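Local coordinates for xylan esterase, putative, AXE2C (Cellvibrio japonicus, PDB 2WAA), which removes acetyl groups from plant cell wall xylan and glucomannan, as a carbohydrate esterase of family CE2, at residues 89-92 against 96-99; 207-212 against 217-222; 236-241 against 282-287; 265-270 against 335-340. One frame throughout, in Å; residues are numbered along the deposited sequence.

Interaction 1: residues 89-92 against 96-99; sequences FHFP and EHRV
His97 meets two phenylalanine rings of the facing strand in two different ways, Phe91 as an offset stack and Phe89 at a slant. The three rings form an aromatic cluster where the two antiparallel beta sheets of the N-terminal domain, a beta sandwich, face each other. Phe89 is buried, while Phe91 and His97 are nearer the surface. Strand 84-91 belongs to one sheet and strand 94-103 to the other. The chain turns a corner at Pro92 to pass between them. The short strands 89-91 and 96-99 run nearly antiparallel, but their axes are 10.1 Å from each other. They therefore meet through side chains.

In the stack the planes of Phe91 and His97 are 26° apart and the centroids 4.5 Å. The two side chains come from opposite directions. CE2 of Phe91 lies over a face of the imidazole, shifted toward its rim, and is 3.3 Å from His97 CE1. Phe89 meets His97 differently. Its ring plane is turned 50° from the imidazole, and His97 CB sits over the phenyl face in a CH-pi contact, 4.2 Å from the centroid. CG of Phe89 stands between the backbone N and the carbonyl carbon (chi1 77°), and from there the ring extends toward the other sheet. His97 ND1 is hydrogen-bonded to Asp70 OD2, which should help fix the rotation of the imidazole. Leu52, Val47 and Ile69 also touch the Phe89 side chain and continue the apolar interior. Val99 closes the contact at the edge of the Phe89 ring, near its plane, with CG2 3.7 Å from CD2 of Phe89.

Interaction 2: residues 207-212 against 217-222; sequences QFTLGD and PQWDHH
The Trp219 indole takes Thr209 at its edge, with Thr209 OG1 in the ring plane and 3.4 Å from CE3. Arg25 makes a cation-pi contact with the same indole. The His221 imidazole has Trp219 O over one face, toward the rim, and OE1 of Gln207 at its edge. NE2 of His221 gives this oxygen a weak hydrogen bond of 3.3 Å, and the amide and ring planes are 73° apart. Tyr206 stacks on His221, and His263 meets it edge-to-face. At the edge of the Phe208 ring lies NE2 of Gln218, 3.8 Å from CE1, with the amide plane at 90° to the ring.

Gln207 is bent at chi2 (-66°), which carries its amide back beside His221. A water lies 2.6 Å from Gln207 OE1 and also near Trp219 O. Leu210 CD1 packs on Pro217 CD. Within the second segment Asp220 OD1 accepts from His222 N in an Asx turn.

The backbones are joined by two nearly straight bonds. Trp219 N donates to Gln207 O at 2.9 Å, and Thr209 N donates to Pro217 O at 2.7 Å. They flank the pair Phe208 and Gln218, whose CA atoms are 4.7 Å apart.

The loop reaches Arg25 and His27 of the N-terminal part. The arrangement is a single beta bridge closing a loop between helix 202-205 and strand 228-231 of the SGNH (GDSL-like) esterase domain.

Interaction 3: residues 236-241 against 282-287; sequences NDFSPG and AALVSY. With ACT (acetate ion), chain C.
Phe238 pushes its ring end-on against helix 278-295, in the SGNH (GDSL-like) hydrolase domain, an alpha/beta fold with a parallel sheet. It extends from the short helix 235-238, which also carries Asn236, a probable stabiliser of the transition state.

The contact between the two segments is apolar. Phe238 meets three residues of the helix with the far end of its ring. Ala283 CB lies at the ring edge, 3.8 Å from CE2. Leu284 CB comes in obliquely, 3.7 Å from CZ. Leu284 CG stands anti to its backbone N (chi1 -177°), and its CD1 lies beside CE1 of Phe238.

One aromatic pair completes the grip. Tyr287 places CD2 near the plane of the Phe238 ring, 3.8 Å from CZ, with the two planes 51° apart. The pair is oblique. The hydroxyl of Tyr287 is hydrogen-bonded to Pro243 O.

The polar bonds are made by Asp237 and Asn236. Both carboxylate oxygens of Asp237 accept from backbone N atoms, OD2 from Leu189 and OD1 from Ile190. Asn236 bonds an acetate, probably from the crystallisation liquor, which Gly186 N, Ser141 N and His316 NE2 also bond, consistent with its lying in the catalytic centre, where Ser141 is the probable nucleophile. Asn236 ND2 reaches the acetate OXT at 2.9 Å, with a nearly straight N-H...O angle of 169°.

Interaction 4: residues 265-270 against 335-340; sequences QATIVL and QIMDWL
Thr267 and Val269 of strand 267-270 face Ile336 and Met337 at the end of helix 319-337. The interaction is mainly apolar, with one water bridge beside it.

The apolar contacts centre on Ile336. Its CG2 is 3.7 Å from Thr267 CG2, and these side chains approach at a slant. The same methyl is also 3.9 Å from Val269 CG2. Ile336 and Val269 reach toward each other tip to tip, with Ile336 CD1 3.9 Å from Val269 CG2. CG2 of Ile336 points anti to the backbone N, while CG1 lies beside that N (chi1 -75°). The two branches are thereby divided: CG2 meets both strand residues and CD1 meets Val269.

The sulfur contact falls on the same threonine. Met337 is bent at chi2 and chi3 (-47° and -69°), and the bends bring its thioether back along Thr267. The two side chains slide past each other in opposite directions. SD lies 3.6 Å from Thr267 CB, and CE is near the same threonine. Met337 CB rests over one face of the Trp339 ring, toward its rim.

The polar part is a water. It donates to Thr267 OG1 at 2.7 Å and to Ile336 O at 3.1 Å, thus linking the strand side chain to the helix backbone.

Phe301 of the neighbouring strand touches both Thr267 and Ile336, and Leu228 touches Val269 and Met337. The arrangement is that of a C-terminal helix laid against one face of the parallel beta sheet in the alpha/beta fold of SGNH esterases.

In the fold
Interaction 1 belongs to the N-terminal beta domain; interactions 2 and 3 lie within the GDSL-like esterase domain, and interaction 4 packs that domain's sheet against its last helix. Interactions 1 and 3 have centres about 48 Å apart, on opposite sides of the chain's centre. Interaction 3 is the buried one, and the other three are partly buried. Aromatic rings join two sheets in interaction 1, and backbone bonds close a loop in interaction 2. In interaction 3 a short helix meets a longer one through apolar side chains; in interaction 4 a strand meets a helix, with a water bridge beside the apolar contacts. Of the four, interaction 3 alone includes a residue of the probable active site.

Interaction 1: residues 89-92 against 96-99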
loop_
_atom_site.group_PDB
_atom_site.type_symbol
_atom_site.label_atom_id
_atom_site.label_comp_id
_atom_site.label_asym_id
_atom_site.label_seq_id
_atom_site.Cartn_x
_atom_site.Cartn_y
_atom_site.Cartn_z
ATOM N N PHE A 89 8.189 -0.752 22.600
ATOM C CA PHE A 89 8.495 0.339 23.538
ATOM C C PHE A 89 8.858 -0.237 24.897
ATOM O O PHE A 89 8.572 -1.395 25.183
ATOM C CB PHE A 89 7.324 1.356 23.644
ATOM C CG PHE A 89 6.154 0.889 24.486
ATOM C CD1 PHE A 89 6.178 0.949 25.880
ATOM C CD2 PHE A 89 4.988 0.465 23.868
ATOM C CE1 PHE A 89 5.036 0.556 26.656
ATOM C CE2 PHE A 89 3.873 0.074 24.599
ATOM C CZ PHE A 89 3.890 0.123 26.006
ATOM N N HIS A 90 9.509 0.575 25.707
ATOM C CA HIS A 90 9.830 0.210 27.050
ATOM C C HIS A 90 10.050 1.499 27.851
ATOM O O HIS A 90 10.868 2.344 27.438
ATOM C CB HIS A 90 11.147 -0.577 27.040
ATOM C CG HIS A 90 11.530 -1.064 28.397
ATOM N ND1 HIS A 90 12.817 -1.437 28.730
ATOM C CD2 HIS A 90 10.789 -1.207 29.521
ATOM C CE1 HIS A 90 12.843 -1.822 29.996
ATOM N NE2 HIS A 90 11.626 -1.691 30.499
ATOM N N PHE A 91 9.303 1.648 28.941
ATOM C CA PHE A 91 9.475 2.758 29.886
ATOM C C PHE A 91 9.628 2.145 31.272
ATOM O O PHE A 91 9.232 1.024 31.506
ATOM C CB PHE A 91 8.242 3.647 29.864
ATOM C CG PHE A 91 7.992 4.238 28.526
ATOM C CD1 PHE A 91 8.849 5.198 28.019
ATOM C CD2 PHE A 91 6.939 3.775 27.733
ATOM C CE1 PHE A 91 8.645 5.706 26.739
ATOM C CE2 PHE A 91 6.716 4.288 26.463
ATOM C CZ PHE A 91 7.572 5.270 25.965
ATOM N N PRO A 92 10.216 2.884 32.216
ATOM C CA PRO A 92 10.278 2.337 33.586
ATOM C C PRO A 92 8.917 2.176 34.249
ATOM O O PRO A 92 8.758 1.283 35.090
ATOM C CB PRO A 92 11.080 3.387 34.354
ATOM C CG PRO A 92 11.759 4.211 33.329
ATOM C CD PRO A 92 10.876 4.190 32.098
ATOM N N GLU A 96 -0.571 4.675 29.341
ATOM C CA GLU A 96 -1.338 4.289 28.175
ATOM C C GLU A 96 -0.493 4.702 26.947
ATOM O O GLU A 96 -0.002 5.841 26.895
ATOM C CB GLU A 96 -2.684 4.995 28.184
ATOM C CG GLU A 96 -3.469 4.669 26.985
ATOM C CD GLU A 96 -4.860 5.228 27.068
ATOM O OE1 GLU A 96 -5.421 5.231 28.188
ATOM O OE2 GLU A 96 -5.376 5.632 26.009
ATOM N N HIS A 97 -0.319 3.791 25.974
ATOM C CA HIS A 97 0.553 4.083 24.808
ATOM C C HIS A 97 -0.105 3.545 23.550
ATOM O O HIS A 97 -0.714 2.464 23.562
ATOM C CB HIS A 97 1.950 3.442 24.972
ATOM C CG HIS A 97 2.732 4.058 26.094
ATOM N ND1 HIS A 97 3.249 5.343 26.017
ATOM C CD2 HIS A 97 2.972 3.624 27.355
ATOM C CE1 HIS A 97 3.806 5.650 27.181
ATOM N NE2 HIS A 97 3.656 4.622 28.006
ATOM N N ARG A 98 0.041 4.307 22.474
ATOM C CA ARG A 98 -0.489 3.907 21.176
ATOM C C ARG A 98 0.698 3.372 20.387
ATOM O O ARG A 98 1.773 3.977 20.396
ATOM C CB ARG A 98 -1.105 5.113 20.447
ATOM C CG ARG A 98 -1.424 4.831 18.965
ATOM C CD ARG A 98 -2.239 5.946 18.270
ATOM N NE ARG A 98 -2.774 5.480 16.982
ATOM C CZ ARG A 98 -2.026 5.175 15.925
ATOM N NH1 ARG A 98 -0.709 5.273 15.997
ATOM N NH2 ARG A 98 -2.584 4.758 14.800
ATOM N N VAL A 99 0.506 2.247 19.687
ATOM C CA VAL A 99 1.625 1.608 18.972
ATOM C C VAL A 99 1.177 1.252 17.567
ATOM O O VAL A 99 0.110 0.658 17.399
ATOM C CB VAL A 99 2.010 0.311 19.682
ATOM C CG1 VAL A 99 3.136 -0.387 18.952
ATOM C CG2 VAL A 99 2.441 0.632 21.123
#

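Interaction 2: residues 207-212 against 217-222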
loop_
_atom_site.group_PDB
_atom_site.type_symbol
_atom_site.label_atom_id
_atom_site.label_comp_id
_atom_site.label_asym_id
_atom_site.label_seq_id
_atom_site.Cartn_x
_atom_site.Cartn_y
_atom_site.Cartn_z
ATOM N N GLN A 207 -5.843 -9.884 -7.242
ATOM C CA GLN A 207 -6.598 -10.965 -6.624
ATOM C C GLN A 207 -5.905 -11.601 -5.424
ATOM O O GLN A 207 -6.516 -12.428 -4.749
ATOM C CB GLN A 207 -6.893 -12.101 -7.654
ATOM C CG GLN A 207 -7.778 -11.673 -8.872
ATOM C CD GLN A 207 -9.255 -11.280 -8.540
ATOM O OE1 GLN A 207 -9.734 -11.350 -7.377
ATOM N NE2 GLN A 207 -9.986 -10.812 -9.590
ATOM N N PHE A 208 -4.654 -11.236 -5.150
ATOM C CA PHE A 208 -3.853 -11.993 -4.183
ATOM C C PHE A 208 -3.759 -11.274 -2.871
ATOM O O PHE A 208 -3.586 -10.057 -2.826
ATOM C CB PHE A 208 -2.418 -12.132 -4.718
ATOM C CG PHE A 208 -2.315 -12.864 -6.035
ATOM C CD1 PHE A 208 -3.276 -13.805 -6.387
ATOM C CD2 PHE A 208 -1.218 -12.656 -6.862
ATOM C CE1 PHE A 208 -3.152 -14.516 -7.593
ATOM C CE2 PHE A 208 -1.103 -13.360 -8.077
ATOM C CZ PHE A 208 -2.044 -14.274 -8.420
ATOM N N THR A 209 -3.804 -12.015 -1.772
ATOM C CA THR A 209 -3.593 -11.343 -0.500
ATOM C C THR A 209 -2.146 -10.864 -0.360
ATOM O O THR A 209 -1.851 -9.794 0.229
ATOM C CB THR A 209 -3.882 -12.339 0.630
ATOM O OG1 THR A 209 -5.262 -12.723 0.540
ATOM C CG2 THR A 209 -3.609 -11.712 2.003
ATOM N N LEU A 210 -1.229 -11.712 -0.824
ATOM C CA LEU A 210 0.196 -11.364 -0.883
ATOM C C LEU A 210 0.840 -12.349 -1.844
ATOM O O LEU A 210 0.231 -13.364 -2.146
ATOM C CB LEU A 210 0.839 -11.526 0.500
ATOM C CG LEU A 210 0.637 -12.884 1.243
ATOM C CD1 LEU A 210 1.397 -14.042 0.615
ATOM C CD2 LEU A 210 1.056 -12.758 2.732
ATOM N N GLY A 211 2.061 -12.081 -2.303
ATOM C CA GLY A 211 2.765 -13.026 -3.163
ATOM C C GLY A 211 2.241 -13.035 -4.581
ATOM O O GLY A 211 1.239 -12.398 -4.878
ATOM N N ASP A 212 2.877 -13.761 -5.489
ATOM C CA ASP A 212 2.210 -13.876 -6.782
ATOM C C ASP A 212 2.388 -15.208 -7.495
ATOM O O ASP A 212 2.179 -15.290 -8.738
ATOM C CB ASP A 212 2.602 -12.732 -7.732
ATOM C CG ASP A 212 4.038 -12.826 -8.163
ATOM O OD1 ASP A 212 4.803 -13.601 -7.535
ATOM O OD2 ASP A 212 4.390 -12.136 -9.115
ATOM N N PRO A 217 -2.307 -16.872 -1.830
ATOM C CA PRO A 217 -3.674 -16.846 -1.304
ATOM C C PRO A 217 -4.575 -15.818 -1.991
ATOM O O PRO A 217 -4.133 -14.673 -2.220
ATOM C CB PRO A 217 -3.503 -16.504 0.176
ATOM C CG PRO A 217 -2.072 -16.201 0.384
ATOM C CD PRO A 217 -1.298 -16.359 -0.888
ATOM N N GLN A 218 -5.817 -16.230 -2.281
ATOM C CA GLN A 218 -6.868 -15.368 -2.807
ATOM C C GLN A 218 -7.367 -14.419 -1.751
ATOM O O GLN A 218 -7.738 -14.806 -0.636
ATOM C CB GLN A 218 -8.070 -16.158 -3.310
ATOM C CG GLN A 218 -7.788 -16.923 -4.592
ATOM C CD GLN A 218 -7.636 -15.979 -5.758
ATOM O OE1 GLN A 218 -8.525 -15.192 -6.058
ATOM N NE2 GLN A 218 -6.484 -16.027 -6.395
ATOM N N TRP A 219 -7.368 -13.157 -2.113
ATOM C CA TRP A 219 -7.950 -12.109 -1.275
ATOM C C TRP A 219 -9.469 -12.097 -1.417
ATOM O O TRP A 219 -10.031 -11.884 -2.537
ATOM C CB TRP A 219 -7.363 -10.724 -1.657
ATOM C CG TRP A 219 -7.965 -9.608 -0.886
ATOM C CD1 TRP A 219 -8.863 -8.672 -1.352
ATOM C CD2 TRP A 219 -7.747 -9.304 0.489
ATOM N NE1 TRP A 219 -9.201 -7.797 -0.344
ATOM C CE2 TRP A 219 -8.532 -8.165 0.799
ATOM C CE3 TRP A 219 -6.966 -9.887 1.497
ATOM C CZ2 TRP A 219 -8.567 -7.606 2.067
ATOM C CZ3 TRP A 219 -6.991 -9.339 2.760
ATOM C CH2 TRP A 219 -7.784 -8.190 3.035
ATOM N N ASP A 220 -10.157 -12.283 -0.290
ATOM C CA ASP A 220 -11.606 -12.160 -0.290
ATOM C C ASP A 220 -12.020 -10.680 -0.203
ATOM O O ASP A 220 -11.740 -10.008 0.787
ATOM C CB ASP A 220 -12.127 -12.927 0.919
ATOM C CG ASP A 220 -13.641 -12.865 1.054
ATOM O OD1 ASP A 220 -14.321 -12.263 0.184
ATOM O OD2 ASP A 220 -14.122 -13.426 2.067
ATOM N N HIS A 221 -12.683 -10.166 -1.248
ATOM C CA HIS A 221 -12.996 -8.724 -1.310
ATOM C C HIS A 221 -13.981 -8.249 -0.274
ATOM O O HIS A 221 -14.090 -7.057 0.001
ATOM C CB HIS A 221 -13.475 -8.382 -2.715
ATOM C CG HIS A 221 -12.408 -8.532 -3.722
ATOM N ND1 HIS A 221 -11.313 -7.699 -3.745
ATOM C CD2 HIS A 221 -12.225 -9.430 -4.716
ATOM C CE1 HIS A 221 -10.508 -8.073 -4.723
ATOM N NE2 HIS A 221 -11.031 -9.124 -5.313
ATOM N N HIS A 222 -14.712 -9.183 0.321
ATOM C CA HIS A 222 -15.649 -8.830 1.366
ATOM C C HIS A 222 -14.867 -8.268 2.548
ATOM O O HIS A 222 -15.411 -7.596 3.412
ATOM C CB HIS A 222 -16.423 -10.092 1.790
ATOM C CG HIS A 222 -17.492 -9.824 2.812
ATOM N ND1 HIS A 222 -17.247 -9.838 4.174
ATOM C CD2 HIS A 222 -18.809 -9.525 2.670
ATOM C CE1 HIS A 222 -18.364 -9.549 4.826
ATOM N NE2 HIS A 222 -19.327 -9.358 3.938
HETATM O O HOH W 1 -9.696 -12.766 -5.185
#

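Interaction 3: residues 236-241 against 282-287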
loop_
_atom_site.group_PDB
_atom_site.type_symbol
_atom_site.label_atom_id
_atom_site.label_comp_id
_atom_site.label_asym_id
_atom_site.label_seq_id
_atom_site.Cartn_x
_atom_site.Cartn_y
_atom_site.Cartn_z
ATOM N N ASN A 236 4.831 0.924 -16.511
ATOM C CA ASN A 236 5.664 -0.192 -17.001
ATOM C C ASN A 236 5.173 -0.734 -18.332
ATOM O O ASN A 236 5.968 -1.254 -19.133
ATOM C CB ASN A 236 5.786 -1.269 -15.901
ATOM C CG ASN A 236 6.473 -0.711 -14.666
ATOM O OD1 ASN A 236 7.577 -0.140 -14.775
ATOM N ND2 ASN A 236 5.796 -0.791 -13.479
ATOM N N ASP A 237 3.864 -0.646 -18.579
ATOM C CA ASP A 237 3.336 -1.031 -19.881
ATOM C C ASP A 237 3.955 -0.210 -21.005
ATOM O O ASP A 237 4.049 -0.684 -22.155
ATOM C CB ASP A 237 1.828 -0.836 -19.951
ATOM C CG ASP A 237 1.095 -1.753 -18.999
ATOM O OD1 ASP A 237 1.191 -2.993 -19.198
ATOM O OD2 ASP A 237 0.462 -1.230 -18.047
ATOM N N PHE A 238 4.277 1.057 -20.696
ATOM C CA PHE A 238 4.833 2.006 -21.704
ATOM C C PHE A 238 6.361 2.037 -21.750
ATOM O O PHE A 238 6.956 2.714 -22.607
ATOM C CB PHE A 238 4.270 3.438 -21.460
ATOM C CG PHE A 238 2.835 3.567 -21.876
ATOM C CD1 PHE A 238 1.861 2.812 -21.234
ATOM C CD2 PHE A 238 2.453 4.366 -22.935
ATOM C CE1 PHE A 238 0.525 2.883 -21.618
ATOM C CE2 PHE A 238 1.136 4.455 -23.338
ATOM C CZ PHE A 238 0.148 3.710 -22.697
ATOM N N SER A 239 7.003 1.298 -20.851
ATOM C CA SER A 239 8.471 1.304 -20.805
ATOM C C SER A 239 9.110 0.766 -22.071
ATOM O O SER A 239 10.048 1.372 -22.593
ATOM C CB SER A 239 8.982 0.560 -19.578
ATOM O OG SER A 239 8.573 1.277 -18.451
ATOM N N PRO A 240 8.603 -0.362 -22.587
ATOM C CA PRO A 240 9.196 -0.814 -23.845
ATOM C C PRO A 240 8.839 0.065 -25.045
ATOM O O PRO A 240 9.604 0.078 -26.005
ATOM C CB PRO A 240 8.576 -2.211 -24.057
ATOM C CG PRO A 240 8.031 -2.625 -22.673
ATOM C CD PRO A 240 7.606 -1.329 -22.059
ATOM N N GLY A 241 7.703 0.771 -24.998
ATOM C CA GLY A 241 7.169 1.532 -26.122
ATOM C C GLY A 241 5.678 1.699 -25.823
ATOM O O GLY A 241 5.162 1.136 -24.848
ATOM N N ALA A 282 0.743 11.249 -22.998
ATOM C CA ALA A 282 -0.450 11.641 -23.751
ATOM C C ALA A 282 -1.202 10.401 -24.260
ATOM O O ALA A 282 -2.418 10.409 -24.316
ATOM C CB ALA A 282 -0.044 12.589 -24.938
ATOM N N ALA A 283 -0.466 9.355 -24.626
ATOM C CA ALA A 283 -1.084 8.140 -25.134
ATOM C C ALA A 283 -1.871 7.465 -24.027
ATOM O O ALA A 283 -3.010 7.039 -24.241
ATOM C CB ALA A 283 -0.031 7.176 -25.704
ATOM N N LEU A 284 -1.271 7.358 -22.838
ATOM C CA LEU A 284 -2.036 6.739 -21.735
ATOM C C LEU A 284 -3.271 7.549 -21.336
ATOM O O LEU A 284 -4.340 6.988 -21.041
ATOM C CB LEU A 284 -1.146 6.443 -20.508
ATOM C CG LEU A 284 -1.840 5.721 -19.330
ATOM C CD1 LEU A 284 -2.635 4.507 -19.850
ATOM C CD2 LEU A 284 -0.809 5.270 -18.271
ATOM N N VAL A 285 -3.159 8.874 -21.347
ATOM C CA VAL A 285 -4.325 9.691 -21.076
ATOM C C VAL A 285 -5.412 9.401 -22.096
ATOM O O VAL A 285 -6.612 9.300 -21.760
ATOM C CB VAL A 285 -3.935 11.190 -21.108
ATOM C CG1 VAL A 285 -5.170 12.076 -21.132
ATOM C CG2 VAL A 285 -2.998 11.516 -19.888
ATOM N N SER A 286 -4.995 9.270 -23.352
ATOM C CA SER A 286 -5.923 9.022 -24.436
ATOM C C SER A 286 -6.607 7.671 -24.227
ATOM O O SER A 286 -7.818 7.566 -24.353
ATOM C CB SER A 286 -5.182 8.992 -25.783
ATOM O OG SER A 286 -6.157 8.917 -26.797
ATOM N N TYR A 287 -5.811 6.656 -23.889
ATOM C CA TYR A 287 -6.327 5.303 -23.700
ATOM C C TYR A 287 -7.326 5.280 -22.519
ATOM O O TYR A 287 -8.368 4.625 -22.572
ATOM C CB TYR A 287 -5.169 4.360 -23.407
ATOM C CG TYR A 287 -4.255 4.016 -24.575
ATOM C CD1 TYR A 287 -4.365 4.666 -25.822
ATOM C CD2 TYR A 287 -3.238 3.075 -24.410
ATOM C CE1 TYR A 287 -3.495 4.331 -26.898
ATOM C CE2 TYR A 287 -2.359 2.730 -25.490
ATOM C CZ TYR A 287 -2.527 3.348 -26.724
ATOM O OH TYR A 287 -1.637 3.029 -27.734
HETATM C C ACT C . 7.867 1.059 -11.555
HETATM O O ACT C . 9.132 0.877 -11.480
HETATM O OXT ACT C . 7.160 0.123 -11.114
HETATM C CH3 ACT C . 7.232 2.301 -12.122
#

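Interaction 4: residues 265-270 against 335-340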
loop_
_atom_site.group_PDB
_atom_site.type_symbol
_atom_site.label_atom_id
_atom_site.label_comp_id
_atom_site.label_asym_id
_atom_site.label_seq_id
_atom_site.Cartn_x
_atom_site.Cartn_y
_atom_site.Cartn_z
ATOM N N GLN A 265 -20.330 -0.630 -4.622
ATOM C CA GLN A 265 -20.477 0.686 -3.988
ATOM C C GLN A 265 -19.329 1.653 -4.350
ATOM O O GLN A 265 -19.381 2.838 -3.964
ATOM C CB GLN A 265 -20.435 0.534 -2.455
ATOM C CG GLN A 265 -18.965 0.255 -1.876
ATOM C CD GLN A 265 -18.385 -1.100 -2.393
ATOM O OE1 GLN A 265 -19.146 -1.997 -2.750
ATOM N NE2 GLN A 265 -17.043 -1.238 -2.418
ATOM N N ALA A 266 -18.285 1.177 -5.030
ATOM C CA ALA A 266 -17.085 2.037 -5.207
ATOM C C ALA A 266 -17.205 3.031 -6.385
ATOM O O ALA A 266 -17.835 2.732 -7.389
ATOM C CB ALA A 266 -15.858 1.178 -5.415
ATOM N N THR A 267 -16.559 4.181 -6.240
ATOM C CA THR A 267 -16.261 5.098 -7.359
ATOM C C THR A 267 -14.832 4.783 -7.804
ATOM O O THR A 267 -13.948 4.542 -6.948
ATOM C CB THR A 267 -16.345 6.534 -6.880
ATOM O OG1 THR A 267 -17.679 6.765 -6.390
ATOM C CG2 THR A 267 -16.006 7.527 -7.996
ATOM N N ILE A 268 -14.601 4.743 -9.119
ATOM C CA ILE A 268 -13.267 4.394 -9.629
ATOM C C ILE A 268 -12.673 5.614 -10.306
ATOM O O ILE A 268 -13.382 6.296 -11.043
ATOM C CB ILE A 268 -13.365 3.247 -10.588
ATOM C CG1 ILE A 268 -14.030 2.049 -9.828
ATOM C CG2 ILE A 268 -11.972 2.876 -11.118
ATOM C CD1 ILE A 268 -14.294 0.913 -10.641
ATOM N N VAL A 269 -11.406 5.916 -10.000
ATOM C CA VAL A 269 -10.706 7.063 -10.598
ATOM C C VAL A 269 -9.462 6.538 -11.306
ATOM O O VAL A 269 -8.630 5.880 -10.669
ATOM C CB VAL A 269 -10.344 8.110 -9.522
ATOM C CG1 VAL A 269 -9.541 9.241 -10.131
ATOM C CG2 VAL A 269 -11.618 8.685 -8.946
ATOM N N LEU A 270 -9.328 6.814 -12.616
ATOM C CA LEU A 270 -8.195 6.350 -13.368
ATOM C C LEU A 270 -7.222 7.494 -13.535
ATOM O O LEU A 270 -7.622 8.642 -13.721
ATOM C CB LEU A 270 -8.616 5.851 -14.769
ATOM C CG LEU A 270 -9.790 4.869 -14.742
ATOM C CD1 LEU A 270 -10.116 4.397 -16.151
ATOM C CD2 LEU A 270 -9.397 3.698 -13.882
ATOM N N GLN A 335 -13.842 16.456 -5.203
ATOM C CA GLN A 335 -14.944 16.824 -6.091
ATOM C C GLN A 335 -15.632 15.565 -6.575
ATOM O O GLN A 335 -16.855 15.530 -6.713
ATOM C CB GLN A 335 -14.431 17.634 -7.310
ATOM C CG GLN A 335 -14.097 19.093 -7.030
ATOM C CD GLN A 335 -13.249 19.751 -8.132
ATOM O OE1 GLN A 335 -12.305 19.152 -8.624
ATOM N NE2 GLN A 335 -13.569 20.994 -8.488
ATOM N N ILE A 336 -14.827 14.543 -6.896
ATOM C CA ILE A 336 -15.363 13.318 -7.454
ATOM C C ILE A 336 -16.199 12.595 -6.369
ATOM O O ILE A 336 -17.249 12.033 -6.679
ATOM C CB ILE A 336 -14.238 12.412 -7.989
ATOM C CG1 ILE A 336 -13.689 12.958 -9.331
ATOM C CG2 ILE A 336 -14.747 10.998 -8.273
ATOM C CD1 ILE A 336 -12.259 12.495 -9.616
ATOM N N MET A 337 -15.717 12.623 -5.125
ATOM C CA MET A 337 -16.354 11.825 -4.035
ATOM C C MET A 337 -17.346 12.674 -3.235
ATOM O O MET A 337 -18.063 12.160 -2.350
ATOM C CB MET A 337 -15.283 11.324 -3.067
ATOM C CG MET A 337 -14.339 10.219 -3.630
ATOM S SD MET A 337 -15.157 8.882 -4.469
ATOM C CE MET A 337 -15.997 8.040 -3.144
ATOM N N ASP A 338 -17.368 13.972 -3.500
ATOM C CA ASP A 338 -18.131 14.876 -2.670
ATOM C C ASP A 338 -17.695 14.740 -1.212
ATOM O O ASP A 338 -18.519 14.699 -0.289
ATOM C CB ASP A 338 -19.630 14.619 -2.856
ATOM C CG ASP A 338 -20.479 15.775 -2.364
ATOM O OD1 ASP A 338 -20.003 16.940 -2.397
ATOM O OD2 ASP A 338 -21.630 15.500 -1.939
ATOM N N TRP A 339 -16.384 14.667 -1.017
ATOM C CA TRP A 339 -15.749 14.645 0.268
ATOM C C TRP A 339 -15.124 16.018 0.411
ATOM O O TRP A 339 -13.885 16.191 0.495
ATOM C CB TRP A 339 -14.684 13.547 0.314
ATOM C CG TRP A 339 -15.231 12.106 0.370
ATOM C CD1 TRP A 339 -16.513 11.710 0.575
ATOM C CD2 TRP A 339 -14.445 10.898 0.305
ATOM N NE1 TRP A 339 -16.584 10.316 0.601
ATOM C CE2 TRP A 339 -15.319 9.808 0.458
ATOM C CE3 TRP A 339 -13.087 10.647 0.139
ATOM C CZ2 TRP A 339 -14.873 8.464 0.414
ATOM C CZ3 TRP A 339 -12.650 9.321 0.116
ATOM C CH2 TRP A 339 -13.546 8.256 0.244
ATOM N N LEU A 340 -15.998 17.029 0.411
ATOM C CA LEU A 340 -15.515 18.431 0.349
ATOM C C LEU A 340 -14.883 18.869 1.684
ATOM O O LEU A 340 -14.286 19.952 1.770
ATOM C CB LEU A 340 -16.602 19.394 -0.152
ATOM C CG LEU A 340 -17.299 19.006 -1.476
ATOM C CD1 LEU A 340 -18.358 20.066 -1.847
ATOM C CD2 LEU A 340 -16.337 18.779 -2.646
HETATM O O HOH W 2 -18.631 9.263 -6.479
#